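Ribose 5-phosphate isomerase (Trypanosoma cruzi, PDB 3M1P) probably catalyses, as a type B ribose 5-phosphate isomerase, the interconversion of ribose 5-phosphate and ribulose 5-phosphate. Local coordinates at residues A15-L20 against P33-P38; V24-D29 against V119-I124; H102-I107 against T130-E135. The protein carries 1 engineered substitution. All coordinates share one frame; numbering follows the deposited sequence.

Interaction 1: A15-L20 against P33-P38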
loop_
_atom_site.group_PDB
_atom_site.type_symbol
_atom_site.label_atom_id
_atom_site.label_comp_id
_atom_site.label_asym_id
_atom_site.label_seq_id
_atom_site.Cartn_x
_atom_site.Cartn_y
_atom_site.Cartn_z
ATOM N N ALA A 15 5.496 -7.008 20.141
ATOM C CA ALA A 15 6.409 -7.999 19.547
ATOM C C ALA A 15 7.530 -7.389 18.685
ATOM O O ALA A 15 8.561 -8.028 18.447
ATOM C CB ALA A 15 5.614 -9.031 18.737
ATOM N N ILE A 16 7.334 -6.157 18.217
ATOM C CA ILE A 16 8.314 -5.537 17.329
ATOM C C ILE A 16 8.989 -4.293 17.920
ATOM O O ILE A 16 9.623 -3.534 17.200
ATOM C CB ILE A 16 7.732 -5.251 15.904
ATOM C CG1 ILE A 16 6.639 -4.170 15.955
ATOM C CG2 ILE A 16 7.221 -6.559 15.271
ATOM C CD1 ILE A 16 6.379 -3.456 14.640
ATOM N N HIS A 17 8.882 -4.103 19.231
ATOM C CA HIS A 17 9.383 -2.865 19.835
ATOM C C HIS A 17 10.910 -2.740 19.787
ATOM O O HIS A 17 11.442 -1.630 19.665
ATOM C CB HIS A 17 8.819 -2.670 21.248
ATOM C CG HIS A 17 9.458 -3.534 22.287
ATOM N ND1 HIS A 17 10.381 -3.049 23.187
ATOM C CD2 HIS A 17 9.318 -4.852 22.565
ATOM C CE1 HIS A 17 10.777 -4.029 23.981
ATOM N NE2 HIS A 17 10.150 -5.135 23.621
ATOM N N GLU A 18 11.604 -3.879 19.855
ATOM C CA GLU A 18 13.057 -3.925 19.677
ATOM C C GLU A 18 13.420 -3.536 18.243
ATOM O O GLU A 18 14.374 -2.791 18.027
ATOM C CB GLU A 18 13.636 -5.308 20.055
ATOM C CG GLU A 18 13.469 -5.664 21.543
ATOM C CD GLU A 18 14.221 -6.941 21.979
ATOM O OE1 GLU A 18 14.677 -7.732 21.111
ATOM O OE2 GLU A 18 14.349 -7.153 23.214
ATOM N N ASN A 19 12.648 -4.036 17.275
ATOM C CA ASN A 19 12.728 -3.585 15.867
ATOM C C ASN A 19 12.683 -2.058 15.755
ATOM O O ASN A 19 13.534 -1.440 15.114
ATOM C CB ASN A 19 11.560 -4.146 15.023
ATOM C CG ASN A 19 11.531 -5.666 14.951
ATOM O OD1 ASN A 19 11.717 -6.250 13.876
ATOM N ND2 ASN A 19 11.251 -6.311 16.076
ATOM N N LEU A 20 11.669 -1.457 16.382
ATOM C CA LEU A 20 11.470 -0.007 16.336
ATOM C C LEU A 20 12.660 0.745 16.916
ATOM O O LEU A 20 13.131 1.710 16.314
ATOM C CB LEU A 20 10.189 0.376 17.079
ATOM C CG LEU A 20 8.933 -0.351 16.613
ATOM C CD1 LEU A 20 7.773 -0.022 17.537
ATOM C CD2 LEU A 20 8.598 -0.023 15.138
ATOM N N PRO A 33 16.585 6.515 20.566
ATOM C CA PRO A 33 15.287 5.950 20.927
ATOM C C PRO A 33 15.033 6.009 22.435
ATOM O O PRO A 33 15.935 5.724 23.243
ATOM C CB PRO A 33 15.375 4.496 20.455
ATOM C CG PRO A 33 16.818 4.198 20.336
ATOM C CD PRO A 33 17.548 5.482 20.129
ATOM N N VAL A 34 13.815 6.401 22.788
ATOM C CA VAL A 34 13.358 6.464 24.169
ATOM C C VAL A 34 12.120 5.593 24.206
ATOM O O VAL A 34 11.028 6.006 23.795
ATOM C CB VAL A 34 13.026 7.932 24.601
ATOM C CG1 VAL A 34 12.623 8.002 26.069
ATOM C CG2 VAL A 34 14.201 8.864 24.320
ATOM N N TYR A 35 12.290 4.361 24.662
ATOM C CA TYR A 35 11.173 3.431 24.646
ATOM C C TYR A 35 10.189 3.678 25.795
ATOM O O TYR A 35 10.554 3.585 26.977
ATOM C CB TYR A 35 11.627 1.975 24.599
ATOM C CG TYR A 35 10.450 1.048 24.504
ATOM C CD1 TYR A 35 9.667 1.003 23.344
ATOM C CD2 TYR A 35 10.087 0.241 25.584
ATOM C CE1 TYR A 35 8.554 0.169 23.267
ATOM C CE2 TYR A 35 8.980 -0.593 25.516
ATOM C CZ TYR A 35 8.224 -0.631 24.354
ATOM O OH TYR A 35 7.131 -1.468 24.290
ATOM N N CYS A 36 8.943 3.984 25.419
ATOM C CA CYS A 36 7.895 4.351 26.359
ATOM C C CYS A 36 6.650 3.487 26.183
ATOM O O CYS A 36 5.575 3.850 26.647
ATOM C CB CYS A 36 7.533 5.835 26.194
ATOM S SG CYS A 36 8.864 6.996 26.604
ATOM N N GLY A 37 6.795 2.347 25.516
ATOM C CA GLY A 37 5.661 1.463 25.242
ATOM C C GLY A 37 5.543 0.441 26.353
ATOM O O GLY A 37 6.281 0.521 27.338
ATOM N N PRO A 38 4.631 -0.540 26.204
ATOM C CA PRO A 38 4.455 -1.504 27.284
ATOM C C PRO A 38 5.761 -2.256 27.541
ATOM O O PRO A 38 6.528 -2.510 26.600
ATOM C CB PRO A 38 3.380 -2.457 26.745
ATOM C CG PRO A 38 2.740 -1.751 25.634
ATOM C CD PRO A 38 3.764 -0.843 25.056
#
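His-17, in the first turn of helix 17-26, packs its ring against Tyr-35 at the end of strand 31-35. The contact lies inside the beta-alpha-beta crossover that runs from strand 3-9 through this helix to the edge strand of the parallel sheet, in a Rossmann-like alpha/beta fold. It is small and close to the surface.

The aromatic meeting is oblique, neither a stack nor edge-to-face. Ring centroids are 4.6 Å apart and the planes make 36°, with the imidazole over one face of the phenol and displaced toward its rim. The methylene joins in, His-17 CB resting 3.5 Å from Tyr-35 CE1. A first torsion of 76° tucks the His-17 ring in over its own backbone, between N and the carbonyl carbon, and in this way turns it to the tyrosine. Phe-14 stacks on the same histidine ring, so two aromatic side chains pack against it.

Backbone packing occupies the opposite face of Tyr-35: Gly-37 N sits over the ring centre, 3.4 Å above the plane. The phenol is therefore sandwiched between the helix start and its own chain, which turns back beneath it after the strand. Ile-21, one helical turn after His-17, also touches Tyr-35.

Polar contact comes from within 33-38, and it pins the far end of the ring. The hydroxyl reaches past Gly-37 and donates a short hydrogen bond, 2.6 Å from Tyr-35 OH to Pro-38 O, with the donor 19° off the carbonyl plane.

Interaction 2: V24-D29 against V119-I124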
loop_
_atom_site.group_PDB
_atom_site.type_symbol
_atom_site.label_atom_id
_atom_site.label_comp_id
_atom_site.label_asym_id
_atom_site.label_seq_id
_atom_site.Cartn_x
_atom_site.Cartn_y
_atom_site.Cartn_z
ATOM N N VAL A 24 15.182 3.234 14.587
ATOM C CA VAL A 24 15.496 4.614 14.963
ATOM C C VAL A 24 17.014 4.835 14.944
ATOM O O VAL A 24 17.503 5.805 14.358
ATOM C CB VAL A 24 14.884 4.971 16.345
ATOM C CG1 VAL A 24 15.393 6.325 16.832
ATOM C CG2 VAL A 24 13.350 4.954 16.263
ATOM N N LYS A 25 17.750 3.914 15.564
ATOM C CA LYS A 25 19.214 3.952 15.518
ATOM C C LYS A 25 19.740 3.879 14.087
ATOM O O LYS A 25 20.705 4.562 13.747
ATOM C CB LYS A 25 19.814 2.825 16.365
ATOM C CG LYS A 25 19.602 3.004 17.849
ATOM C CD LYS A 25 20.104 1.810 18.615
ATOM C CE LYS A 25 20.040 2.089 20.100
ATOM N NZ LYS A 25 19.966 0.813 20.852
ATOM N N GLU A 26 19.087 3.078 13.244
ATOM C CA GLU A 26 19.540 2.922 11.852
ATOM C C GLU A 26 19.448 4.208 11.041
ATOM O O GLU A 26 20.233 4.401 10.115
ATOM C CB GLU A 26 18.785 1.806 11.134
ATOM C CG GLU A 26 19.071 0.416 11.654
ATOM C CD GLU A 26 18.616 -0.643 10.676
ATOM O OE1 GLU A 26 17.740 -1.463 11.026
ATOM O OE2 GLU A 26 19.139 -0.639 9.540
ATOM N N ALA A 27 18.491 5.079 11.391
ATOM C CA ALA A 27 18.371 6.411 10.783
ATOM C C ALA A 27 19.629 7.271 10.945
ATOM O O ALA A 27 19.884 8.177 10.151
ATOM C CB ALA A 27 17.151 7.142 11.343
ATOM N N GLY A 28 20.415 6.980 11.979
ATOM C CA GLY A 28 21.641 7.726 12.258
ATOM C C GLY A 28 21.959 7.739 13.742
ATOM O O GLY A 28 21.065 7.621 14.578
ATOM N N ASP A 29 23.243 7.856 14.054
ATOM C CA ASP A 29 23.736 7.970 15.430
ATOM C C ASP A 29 23.163 9.169 16.196
ATOM O O ASP A 29 23.084 9.141 17.422
ATOM C CB ASP A 29 25.260 8.081 15.420
ATOM C CG ASP A 29 25.940 6.823 14.919
ATOM O OD1 ASP A 29 25.246 5.813 14.648
ATOM O OD2 ASP A 29 27.183 6.855 14.802
ATOM N N VAL A 119 9.032 -2.442 5.623
ATOM C CA VAL A 119 8.447 -1.170 5.206
ATOM C C VAL A 119 8.350 -0.226 6.403
ATOM O O VAL A 119 8.583 0.972 6.265
ATOM C CB VAL A 119 7.086 -1.358 4.490
ATOM C CG1 VAL A 119 6.441 -0.016 4.118
ATOM C CG2 VAL A 119 7.280 -2.209 3.232
ATOM N N ILE A 120 8.037 -0.776 7.578
ATOM C CA ILE A 120 8.022 0.015 8.807
ATOM C C ILE A 120 9.416 0.583 9.041
ATOM O O ILE A 120 9.566 1.772 9.326
ATOM C CB ILE A 120 7.522 -0.803 10.035
ATOM C CG1 ILE A 120 6.014 -1.044 9.923
ATOM C CG2 ILE A 120 7.849 -0.062 11.352
ATOM C CD1 ILE A 120 5.417 -2.023 10.972
ATOM N N ARG A 121 10.427 -0.270 8.874
ATOM C CA ARG A 121 11.821 0.153 8.919
ATOM C C ARG A 121 12.080 1.353 7.992
ATOM O O ARG A 121 12.609 2.376 8.424
ATOM C CB ARG A 121 12.751 -1.018 8.571
ATOM C CG ARG A 121 14.232 -0.642 8.677
ATOM C CD ARG A 121 15.158 -1.804 8.312
ATOM N NE ARG A 121 16.546 -1.345 8.260
ATOM C CZ ARG A 121 17.111 -0.769 7.202
ATOM N NH1 ARG A 121 16.415 -0.584 6.090
ATOM N NH2 ARG A 121 18.376 -0.362 7.258
ATOM N N GLU A 122 11.677 1.216 6.727
ATOM C CA GLU A 122 11.844 2.242 5.721
ATOM C C GLU A 122 11.091 3.519 6.093
ATOM O O GLU A 122 11.620 4.625 5.935
ATOM C CB GLU A 122 11.346 1.714 4.374
ATOM C CG GLU A 122 11.618 2.625 3.186
ATOM C CD GLU A 122 11.000 2.090 1.917
ATOM O OE1 GLU A 122 9.761 1.986 1.858
ATOM O OE2 GLU A 122 11.746 1.751 0.995
ATOM N N ILE A 123 9.861 3.359 6.583
ATOM C CA ILE A 123 9.050 4.485 7.048
ATOM C C ILE A 123 9.766 5.258 8.172
ATOM O O ILE A 123 9.901 6.482 8.098
ATOM C CB ILE A 123 7.656 4.009 7.503
ATOM C CG1 ILE A 123 6.815 3.582 6.298
ATOM C CG2 ILE A 123 6.901 5.086 8.336
ATOM C CD1 ILE A 123 5.562 2.824 6.701
ATOM N N ILE A 124 10.233 4.549 9.199
ATOM C CA ILE A 124 10.865 5.212 10.346
ATOM C C ILE A 124 12.120 5.974 9.920
ATOM O O ILE A 124 12.282 7.134 10.269
ATOM C CB ILE A 124 11.127 4.219 11.522
ATOM C CG1 ILE A 124 9.795 3.875 12.191
ATOM C CG2 ILE A 124 12.118 4.809 12.566
ATOM C CD1 ILE A 124 9.862 2.681 13.111
#
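Glu-26 and Arg-121 join in a salt bridge at the rim of a helix-helix contact, with Val-24 and Ile-124 forming its buried apolar part. The helices are 17-26, close to its C-terminal end, and 117-129, neighbours in the layer that packs against the parallel sheet of this alpha/beta fold.

Arg-121 brings its chain out fully extended from CG to NE, its CG anti to the backbone N (chi1 -177°), and that reach carries the guanidinium to the glutamate. The carboxylate meets the guanidinium edge that carries NE and NH2. The clearer bond runs from Arg-121 NE to Glu-26 OE1, 3.0 Å long and nearly straight at 162°. Its acceptor lies close to the guanidinium plane, yet the donor stands above the carboxylate plane, in keeping with the 49° turn between the two flat groups. This twist keeps the pair from being a flat, two-pronged match. Arg-121 NH2 also bonds to Glu-26 OE2, but the modelled 2.4 Å is too short to be taken literally. A weak NE bond to OE2 adds little.

Beneath the charges, Val-24 CG2 touches Ile-124 CG2 at 3.9 Å. Tyr-23 and Leu-20 extend the cover over Ile-124, while Val-24 continues onto Phe-31 and Pro-33 at the strand. Glu-122, on another side of helix 117-129, bonds to His-93 of the second subunit, so this helix serves the core and the assembly at once.

With the ion pair only partly exposed and the methyl contact buried below it, opposite charges meet at the rim, where each probably offsets the other while the Val-24 and Ile-124 methyls meet on the buried side.

Interaction 3: H102-I107 against T130-E135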
loop_
_atom_site.group_PDB
_atom_site.type_symbol
_atom_site.label_atom_id
_atom_site.label_comp_id
_atom_site.label_asym_id
_atom_site.label_seq_id
_atom_site.Cartn_x
_atom_site.Cartn_y
_atom_site.Cartn_z
ATOM N N HIS A 102 5.899 18.289 3.769
ATOM C CA HIS A 102 4.731 19.167 3.679
ATOM C C HIS A 102 4.122 19.502 5.039
ATOM O O HIS A 102 3.628 20.608 5.239
ATOM C CB HIS A 102 3.660 18.548 2.758
ATOM C CG HIS A 102 3.912 18.759 1.295
ATOM N ND1 HIS A 102 5.132 18.513 0.700
ATOM C CD2 HIS A 102 3.089 19.171 0.299
ATOM C CE1 HIS A 102 5.058 18.786 -0.592
ATOM N NE2 HIS A 102 3.827 19.185 -0.861
ATOM N N ASN A 103 4.142 18.547 5.965
ATOM C CA ASN A 103 3.411 18.691 7.227
ATOM C C ASN A 103 4.281 18.893 8.455
ATOM O O ASN A 103 3.750 19.067 9.557
ATOM C CB ASN A 103 2.483 17.496 7.439
ATOM C CG ASN A 103 1.633 17.200 6.207
ATOM O OD1 ASN A 103 0.731 17.965 5.864
ATOM N ND2 ASN A 103 1.942 16.122 5.527
ATOM N N ASP A 104 5.604 18.864 8.253
ATOM C CA ASP A 104 6.559 18.902 9.358
ATOM C C ASP A 104 6.058 18.004 10.502
ATOM O O ASP A 104 6.046 18.410 11.676
ATOM C CB ASP A 104 6.748 20.350 9.829
ATOM C CG ASP A 104 7.905 20.515 10.806
ATOM O OD1 ASP A 104 8.788 19.634 10.846
ATOM O OD2 ASP A 104 7.909 21.537 11.536
ATOM N N ALA A 105 5.626 16.795 10.145
ATOM C CA ALA A 105 5.074 15.860 11.115
ATOM C C ALA A 105 6.097 15.584 12.200
ATOM O O ALA A 105 7.280 15.447 11.908
ATOM C CB ALA A 105 4.651 14.547 10.429
ATOM N N ASN A 106 5.651 15.504 13.447
ATOM C CA ASN A 106 6.561 15.195 14.544
ATOM C C ASN A 106 6.309 13.821 15.149
ATOM O O ASN A 106 7.095 13.353 15.954
ATOM C CB ASN A 106 6.558 16.299 15.635
ATOM C CG ASN A 106 5.145 16.731 16.045
ATOM O OD1 ASN A 106 4.206 15.934 16.014
ATOM N ND2 ASN A 106 5.000 18.004 16.437
ATOM N N ILE A 107 5.220 13.172 14.752
ATOM C CA ILE A 107 5.000 11.773 15.134
ATOM C C ILE A 107 4.656 10.909 13.912
ATOM O O ILE A 107 3.777 11.255 13.135
ATOM C CB ILE A 107 3.904 11.619 16.242
ATOM C CG1 ILE A 107 4.334 12.322 17.546
ATOM C CG2 ILE A 107 3.582 10.118 16.473
ATOM C CD1 ILE A 107 3.366 12.207 18.711
ATOM N N THR A 130 14.194 12.807 6.638
ATOM C CA THR A 130 13.662 13.792 5.690
ATOM C C THR A 130 13.384 15.128 6.376
ATOM O O THR A 130 12.635 15.171 7.342
ATOM C CB THR A 130 12.357 13.286 4.994
ATOM O OG1 THR A 130 12.576 11.980 4.444
ATOM C CG2 THR A 130 11.932 14.229 3.893
ATOM N N PRO A 131 14.003 16.219 5.888
ATOM C CA PRO A 131 13.763 17.532 6.506
ATOM C C PRO A 131 12.431 18.147 6.116
ATOM O O PRO A 131 11.883 17.822 5.060
ATOM C CB PRO A 131 14.903 18.398 5.945
ATOM C CG PRO A 131 15.216 17.781 4.590
ATOM C CD PRO A 131 14.988 16.286 4.782
ATOM N N PHE A 132 11.916 19.029 6.969
ATOM C CA PHE A 132 10.784 19.883 6.593
ATOM C C PHE A 132 11.279 20.888 5.555
ATOM O O PHE A 132 12.380 21.407 5.678
ATOM C CB PHE A 132 10.191 20.587 7.817
ATOM C CG PHE A 132 9.167 21.645 7.489
ATOM C CD1 PHE A 132 8.084 21.363 6.659
ATOM C CD2 PHE A 132 9.268 22.922 8.049
ATOM C CE1 PHE A 132 7.131 22.340 6.369
ATOM C CE2 PHE A 132 8.320 23.904 7.773
ATOM C CZ PHE A 132 7.251 23.613 6.922
ATOM N N SER A 133 10.467 21.139 4.531
ATOM C CA SER A 133 10.871 21.978 3.406
ATOM C C SER A 133 11.014 23.474 3.768
ATOM O O SER A 133 11.835 24.179 3.182
ATOM C CB SER A 133 9.915 21.782 2.230
ATOM O OG SER A 133 8.699 22.460 2.449
ATOM N N GLY A 134 10.221 23.946 4.729
ATOM C CA GLY A 134 10.232 25.353 5.123
ATOM C C GLY A 134 9.490 26.265 4.160
ATOM O O GLY A 134 9.405 27.472 4.392
ATOM N N GLU A 135 8.935 25.696 3.091
ATOM C CA GLU A 135 8.315 26.494 2.027
ATOM C C GLU A 135 7.069 27.233 2.502
ATOM O O GLU A 135 6.318 26.734 3.351
ATOM C CB GLU A 135 8.035 25.649 0.773
ATOM C CG GLU A 135 9.297 25.336 -0.042
ATOM C CD GLU A 135 9.052 24.382 -1.210
ATOM O OE1 GLU A 135 8.024 24.520 -1.912
ATOM O OE2 GLU A 135 9.905 23.489 -1.438
#
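Asp-104 sets its CB over one face of the Phe-132 ring in a CH-pi contact that joins two loops of the alpha/beta fold: the one from helix 93-101 into strand 107-111, and the one from helix 117-129 into the C-terminal helix 136-150. Neither segment offers a hydrogen bond to the other.

Both side chains leave their backbones toward the opposite loop. Asp-104 has CG anti to its backbone N (chi1 -170°), and Phe-132 CG is likewise anti; these torsions let Asp-104 CB reach the ring face while the two chains cross at about a right angle. Asp-104 CB stands 3.8 Å from the ring centroid, 21° off the normal and displaced toward the rim, where Phe-132 CG and CD1 are its nearest ring atoms. Further out, the carboxylate runs almost parallel to the ring, the planes differing by 13°. Its oxygens keep to the near end of the aromatic group: Asp-104 OD1 comes to 3.5 Å from Phe-132 CB, and OD2 lies nearest to CD2. Arg-100 takes OD1 in a salt bridge, which would help hold the carboxylate in this near-parallel position at the CB side of the ring. Asp-104 itself has positive phi, where the chain leaves helix 93-101.

Ser-133 turns its OG back toward the end of that helix, hydrogen-bonding with Ile-101 O; the bond it accepts from Glu-135 N, at the N-cap of helix 136-150, is weak. The His-102 backbone, not its ring, reaches Phe-132, His-102 O lying 4.1 Å from Phe-132 CE1. In one of two modelled conformers, the His-102 side chain comes about 3 Å from a bound phosphate ion, probably from the crystallisation liquor.

Against the ring face opposite Asp-104 the chain folds back on itself, with Gly-134 N 3.4 Å above the centre of the Phe-132 ring.

Interactions 1 and 2 share helix 17-26, one near its start and the other near its end, and their centres lie 13 Å apart. They touch directly: Leu-20 CD2 is 3.6 Å from Ile-124 CD1, so strand 31-35 and helix 117-129 are tied together through that one helix. Interaction 3 stands apart, its centre 17 Å from that of interaction 2 and 24 Å from that of interaction 1, which lies on the opposite side of the chain's centre. Along the sequence, interaction 1 closes before interaction 3 opens, whereas interaction 2 alternates with both. Helix 117-129 runs from interaction 2 into the loop of interaction 3, linking the edge-strand side of the fold to its C-terminal helix.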